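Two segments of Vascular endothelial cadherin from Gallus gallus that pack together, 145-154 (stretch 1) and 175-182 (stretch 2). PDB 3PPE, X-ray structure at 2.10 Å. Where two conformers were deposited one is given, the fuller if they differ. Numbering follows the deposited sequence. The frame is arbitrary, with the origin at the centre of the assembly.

Stretch 1 145-154: QIIKGNEYFT
Stretch 2 175-182: AYEIIVKA

Stretch 2 is extended throughout, a strand from Ala-175 to Ala-182, and stretch 1 approaches it first as an antiparallel strand, then through a loop that ends in a second strand at Phe-153. The register is fixed at Gln-145, a hydrogen-bonded pair with Lys-181: Gln-145 N donates to Lys-181 O at 2.9 Å and Lys-181 N to Gln-145 O at 2.9 Å, with N-H...O angles of 153° and 158°. Ile-146 faces Val-180 as the non-hydrogen-bonded pair, CA to CA 4.4 Å, and Ile-146 CA lies 3.5 Å from Ile-179 O in a CA-H...O contact.

The register then slips by one residue, a beta bulge. The psi of -9° at Ile-147 (phi -110°) turns the Lys-148 amide to the carbonyl that the Ile-147 amide already meets: Ile-147 N reaches Ile-179 O at 2.8 Å, and Lys-148 N makes a weak bond to Ile-179 O at 3.4 Å. Pairing resumes at Lys-148 (-142/123), where Ile-179 N donates to Lys-148 O at 3.1 Å.

The bulge places Ile-147 sideways to stretch 2, yet its side chain (chi1 p, chi2 t) bends in: CG1 of Ile-147 meets CG2 of Ile-179 at 3.7 Å, and CG2 of Ile-147 lies 3.9 Å from CB of Lys-181. Ile-179 (m, m) shares its face of the sheet with Gln-145, Lys-148 and Lys-181. Lys-148 begins with chi1 and chi2 both t, then folds through chi3 100° and chi4 85°, bringing CE of Lys-148 to 3.6 Å from CG1 of Ile-179. The same fold carries NZ of Lys-148 to Glu-177 O, a 2.9 Å hydrogen bond; Glu-177 OE2 remains 4.4 Å from Lys-148 NZ, beyond a salt bridge.

Ile-146 (m, t) and Val-180 (chi1 p) occupy the other face, where CD1 of Ile-146 touches CD1 of Ile-178 at 3.7 Å. Ile-178 (p, t) is a bump whose CG2 fits the hollow at Gly-149, 4.0 Å from the CA of Gly-149. An ideal CB on Gly-149 would lie 2.5 Å from Ile-178 CG2, a clash; its phi/psi of 97/13 would also jam that CB against the preceding carbonyl oxygen. The hollow thus depends on the missing side chain.

Past Gly-149, the loop folds back on itself: Tyr-152 N and Phe-153 N both donate to Gly-149 O, at 3.1 and 3.2 Å. The residues that close this turn, Tyr-152 and Phe-153, both point their CA-to-CB bonds toward stretch 2. Phe-153 (chi1 -59°, chi2 89°) directs its ring edge at the face of Tyr-176 (chi1 -71°, chi2 83°), with CE1 of Phe-153 3.6 Å from CG of Tyr-176, centroids 5.4 Å apart and planes at 76°. CD1 of Phe-153 also lies 3.9 Å from CG2 of Ile-178. Tyr-152 (chi1 -59°, chi2 103°) meets Tyr-176 obliquely, planes at 38°: CE2 of Tyr-176 sits over one face of the Tyr-152 ring, 3.6 Å from CG of Tyr-152. In all, the contact buries 701 Å², both sides summed.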

ATOM      1  N   GLN A 145      36.642   8.215   0.901  1.00 12.13           N
ATOM      2  CA  GLN A 145      37.695   8.023   1.863  1.00 14.45           C
ATOM      3  C   GLN A 145      38.944   7.583   1.077  1.00 13.42           C
ATOM      4  O   GLN A 145      38.842   6.855   0.087  1.00 13.37           O
ATOM      5  CB  GLN A 145      37.209   6.941   2.872  1.00 14.59           C
ATOM      6  CG  GLN A 145      38.177   6.518   3.966  1.00 19.60           C
ATOM      7  CD  GLN A 145      37.610   5.357   4.866  1.00 21.71           C
ATOM      8  OE1 GLN A 145      36.544   4.745   4.571  1.00 29.93           O
ATOM      9  NE2 GLN A 145      38.346   5.038   5.936  1.00 29.28           N
ATOM     10  N   ILE A 146      40.119   8.054   1.477  1.00 12.74           N
ATOM     11  CA  ILE A 146      41.363   7.466   0.975  1.00 12.69           C
ATOM     12  C   ILE A 146      41.751   6.336   1.932  1.00 13.23           C
ATOM     13  O   ILE A 146      41.836   6.549   3.148  1.00 12.71           O
ATOM     14  CB  ILE A 146      42.506   8.496   0.836  1.00 12.77           C
ATOM     15  CG1 ILE A 146      42.121   9.557  -0.220  1.00 13.24           C
ATOM     16  CG2 ILE A 146      43.855   7.785   0.432  1.00 12.37           C
ATOM     17  CD1 ILE A 146      43.143  10.667  -0.299  1.00 13.72           C
ATOM     18  N   ILE A 147      41.929   5.130   1.393  1.00 13.60           N
ATOM     19  CA  ILE A 147      42.175   3.972   2.241  1.00 14.83           C
ATOM     20  C   ILE A 147      43.625   3.471   2.079  1.00 15.48           C
ATOM     21  O   ILE A 147      44.076   2.580   2.802  1.00 16.39           O
ATOM     22  CB  ILE A 147      41.133   2.813   1.981  1.00 15.36           C
ATOM     23  CG1 ILE A 147      41.195   2.304   0.549  1.00 14.72           C
ATOM     24  CG2 ILE A 147      39.658   3.237   2.341  1.00 13.83           C
ATOM     25  CD1 ILE A 147      40.207   1.113   0.310  1.00 16.06           C
ATOM     26  N   LYS A 148      44.346   4.015   1.099  1.00 15.27           N
ATOM     27  CA  LYS A 148      45.788   3.807   1.005  1.00 15.24           C
ATOM     28  C   LYS A 148      46.416   5.105   0.542  1.00 13.98           C
ATOM     29  O   LYS A 148      46.030   5.607  -0.507  1.00 14.29           O
ATOM     30  CB  LYS A 148      46.126   2.654   0.037  1.00 14.78           C
ATOM     31  CG  LYS A 148      47.648   2.457  -0.223  1.00 17.10           C
ATOM     32  CD  LYS A 148      47.932   1.251  -1.160  1.00 18.93           C
ATOM     33  CE  LYS A 148      48.199   1.666  -2.643  1.00 29.35           C
ATOM     34  NZ  LYS A 148      49.625   2.061  -3.009  1.00 32.95           N
ATOM     35  N   GLY A 149      47.360   5.654   1.318  1.00 12.54           N
ATOM     36  CA  GLY A 149      47.982   6.962   0.959  1.00 12.59           C
ATOM     37  C   GLY A 149      47.407   8.197   1.636  1.00 11.88           C
ATOM     38  O   GLY A 149      47.679   9.335   1.238  1.00 11.08           O
ATOM     39  N   ASN A 150      46.603   7.961   2.664  1.00 11.97           N
ATOM     40  CA  ASN A 150      45.912   9.028   3.376  0.50 12.82           C
ATOM     41  C   ASN A 150      46.868   9.935   4.195  1.00 12.95           C
ATOM     42  O   ASN A 150      46.496  11.032   4.601  1.00 13.21           O
ATOM     43  CB  ASN A 150      44.769   8.435   4.233  0.50 12.62           C
ATOM     44  CG  ASN A 150      45.159   7.125   4.902  0.50 14.07           C
ATOM     45  OD1 ASN A 150      45.223   6.052   4.257  0.50 12.04           O
ATOM     46  ND2 ASN A 150      45.450   7.203   6.200  0.50 16.14           N
ATOM     47  N   GLU A 151      48.106   9.496   4.401  1.00 13.62           N
ATOM     48  CA  GLU A 151      49.159  10.328   5.033  1.00 15.18           C
ATOM     49  C   GLU A 151      49.667  11.450   4.121  1.00 14.46           C
ATOM     50  O   GLU A 151      50.234  12.458   4.604  1.00 14.86           O
ATOM     51  CB  GLU A 151      50.361   9.464   5.390  1.00 16.26           C
ATOM     52  CG  GLU A 151      50.037   8.281   6.275  1.00 20.89           C
ATOM     53  CD  GLU A 151      49.583   7.029   5.489  1.00 26.00           C
ATOM     54  OE1 GLU A 151      49.406   7.073   4.238  1.00 22.74           O
ATOM     55  OE2 GLU A 151      49.408   5.982   6.164  1.00 31.85           O
ATOM     56  N   TYR A 152      49.478  11.260   2.810  1.00 13.47           N
ATOM     57  CA  TYR A 152      50.014  12.134   1.771  1.00 12.32           C
ATOM     58  C   TYR A 152      48.960  13.046   1.147  1.00 12.23           C
ATOM     59  O   TYR A 152      49.280  14.197   0.795  1.00 11.39           O
ATOM     60  CB  TYR A 152      50.737  11.293   0.698  1.00 13.45           C
ATOM     61  CG  TYR A 152      51.861  10.506   1.326  1.00 15.22           C
ATOM     62  CD1 TYR A 152      51.717   9.138   1.582  1.00 16.41           C
ATOM     63  CD2 TYR A 152      53.032  11.147   1.757  1.00 17.35           C
ATOM     64  CE1 TYR A 152      52.710   8.427   2.200  1.00 18.29           C
ATOM     65  CE2 TYR A 152      54.039  10.434   2.364  1.00 15.34           C
ATOM     66  CZ  TYR A 152      53.864   9.076   2.581  1.00 16.13           C
ATOM     67  OH  TYR A 152      54.837   8.351   3.196  1.00 18.55           O
ATOM     68  N   PHE A 153      47.709  12.542   1.064  1.00 10.86           N
ATOM     69  CA  PHE A 153      46.569  13.231   0.414  1.00 12.42           C
ATOM     70  C   PHE A 153      45.289  13.038   1.210  1.00 11.21           C
ATOM     71  O   PHE A 153      45.126  12.027   1.853  1.00 11.89           O
ATOM     72  CB  PHE A 153      46.345  12.714  -1.040  1.00 10.97           C
ATOM     73  CG  PHE A 153      47.553  12.906  -1.918  1.00 11.51           C
ATOM     74  CD1 PHE A 153      48.544  11.909  -1.997  1.00 11.02           C
ATOM     75  CD2 PHE A 153      47.764  14.109  -2.574  1.00 10.20           C
ATOM     76  CE1 PHE A 153      49.698  12.102  -2.764  1.00 10.25           C
ATOM     77  CE2 PHE A 153      48.927  14.308  -3.368  1.00 10.46           C
ATOM     78  CZ  PHE A 153      49.892  13.299  -3.450  1.00 10.05           C
ATOM     79  N   THR A 154      44.405  14.018   1.161  1.00 11.05           N
ATOM     80  CA  THR A 154      43.078  13.887   1.750  1.00 11.19           C
ATOM     81  C   THR A 154      42.042  13.961   0.638  1.00 10.58           C
ATOM     82  O   THR A 154      42.336  14.374  -0.480  1.00  8.82           O
ATOM     83  CB  THR A 154      42.776  14.976   2.828  1.00 11.94           C
ATOM     84  OG1 THR A 154      42.719  16.276   2.236  1.00 10.06           O
ATOM     85  CG2 THR A 154      43.825  14.932   3.998  1.00 11.67           C
ATOM     86  N   ALA A 175      55.696   9.833  -7.908  1.00 20.55           N
ATOM     87  CA  ALA A 175      54.344   9.369  -8.271  1.00 20.99           C
ATOM     88  C   ALA A 175      53.705   8.598  -7.118  1.00 20.68           C
ATOM     89  O   ALA A 175      54.292   7.667  -6.581  1.00 23.06           O
ATOM     90  CB  ALA A 175      54.376   8.515  -9.536  1.00 21.02           C
ATOM     91  N   TYR A 176      52.521   8.992  -6.703  1.00 18.99           N
ATOM     92  CA  TYR A 176      51.845   8.238  -5.653  1.00 18.41           C
ATOM     93  C   TYR A 176      50.729   7.451  -6.287  1.00 18.30           C
ATOM     94  O   TYR A 176      50.069   7.919  -7.199  1.00 18.02           O
ATOM     95  CB  TYR A 176      51.267   9.170  -4.608  1.00 17.52           C
ATOM     96  CG  TYR A 176      52.342   9.806  -3.769  1.00 19.19           C
ATOM     97  CD1 TYR A 176      53.032  10.950  -4.222  1.00 17.80           C
ATOM     98  CD2 TYR A 176      52.679   9.256  -2.533  1.00 16.61           C
ATOM     99  CE1 TYR A 176      54.019  11.541  -3.424  1.00 20.34           C
ATOM    100  CE2 TYR A 176      53.636   9.823  -1.746  1.00 20.55           C
ATOM    101  CZ  TYR A 176      54.317  10.945  -2.179  1.00 20.44           C
ATOM    102  OH  TYR A 176      55.274  11.454  -1.349  1.00 21.30           O
ATOM    103  N   GLU A 177      50.519   6.253  -5.792  1.00 18.38           N
ATOM    104  CA  GLU A 177      49.375   5.505  -6.213  1.00 19.61           C
ATOM    105  C   GLU A 177      48.515   5.343  -4.982  1.00 18.50           C
ATOM    106  O   GLU A 177      48.870   4.621  -4.049  1.00 19.64           O
ATOM    107  CB  GLU A 177      49.815   4.175  -6.794  1.00 20.67           C
ATOM    108  CG  GLU A 177      48.701   3.177  -6.854  1.00 26.81           C
ATOM    109  CD  GLU A 177      49.081   1.904  -7.596  1.00 33.17           C
ATOM    110  OE1 GLU A 177      49.797   1.982  -8.627  1.00 35.25           O
ATOM    111  OE2 GLU A 177      48.638   0.832  -7.131  1.00 36.71           O
ATOM    112  N   ILE A 178      47.405   6.080  -4.935  1.00 16.53           N
ATOM    113  CA  ILE A 178      46.562   6.029  -3.760  1.00 15.99           C
ATOM    114  C   ILE A 178      45.231   5.295  -4.091  1.00 14.49           C
ATOM    115  O   ILE A 178      44.814   5.221  -5.249  1.00 14.91           O
ATOM    116  CB  ILE A 178      46.325   7.454  -3.128  1.00 15.50           C
ATOM    117  CG1 ILE A 178      45.391   8.235  -4.032  1.00 16.74           C
ATOM    118  CG2 ILE A 178      47.709   8.190  -2.823  1.00 13.30           C
ATOM    119  CD1 ILE A 178      44.784   9.519  -3.418  1.00 18.46           C
ATOM    120  N   ILE A 179      44.598   4.741  -3.081  1.00 13.08           N
ATOM    121  CA  ILE A 179      43.341   4.015  -3.273  0.50 12.26           C
ATOM    122  C   ILE A 179      42.212   4.777  -2.611  1.00 11.69           C
ATOM    123  O   ILE A 179      42.306   5.152  -1.429  1.00 11.04           O
ATOM    124  CB  ILE A 179      43.399   2.575  -2.695  0.50 12.13           C
ATOM    125  CG1 ILE A 179      44.645   1.822  -3.189  0.50 12.45           C
ATOM    126  CG2 ILE A 179      42.105   1.801  -3.036  0.50 12.10           C
ATOM    127  CD1 ILE A 179      44.732   1.638  -4.711  0.50 11.86           C
ATOM    128  N   VAL A 180      41.156   5.027  -3.380  1.00 11.42           N
ATOM    129  CA  VAL A 180      40.005   5.730  -2.855  0.50 11.10           C
ATOM    130  C   VAL A 180      38.817   4.755  -2.792  1.00 10.92           C
ATOM    131  O   VAL A 180      38.750   3.781  -3.544  1.00 10.72           O
ATOM    132  CB  VAL A 180      39.736   7.060  -3.674  0.50 11.72           C
ATOM    133  CG1 VAL A 180      39.354   6.761  -5.126  0.50 11.28           C
ATOM    134  CG2 VAL A 180      38.700   7.978  -2.986  0.50 10.81           C
ATOM    135  N   LYS A 181      37.904   4.986  -1.858  1.00 11.32           N
ATOM    136  CA  LYS A 181      36.743   4.155  -1.711  1.00 11.52           C
ATOM    137  C   LYS A 181      35.550   5.103  -1.564  1.00 11.59           C
ATOM    138  O   LYS A 181      35.637   6.162  -0.903  1.00 12.59           O
ATOM    139  CB  LYS A 181      36.882   3.284  -0.446  1.00 12.61           C
ATOM    140  CG  LYS A 181      35.746   2.230  -0.270  1.00 14.25           C
ATOM    141  CD  LYS A 181      36.041   1.228   0.859  1.00 15.74           C
ATOM    142  CE  LYS A 181      35.253  -0.103   0.642  1.00 21.50           C
ATOM    143  NZ  LYS A 181      35.290  -0.962   1.918  1.00 27.65           N
ATOM    144  N   ALA A 182      34.432   4.728  -2.177  1.00 10.56           N
ATOM    145  CA  ALA A 182      33.201   5.503  -2.072  1.00 10.17           C
ATOM    146  C   ALA A 182      32.103   4.706  -1.376  1.00 11.15           C
ATOM    147  O   ALA A 182      32.133   3.475  -1.358  1.00 11.65           O
ATOM    148  CB  ALA A 182      32.740   5.956  -3.448  1.00  9.69           C
TER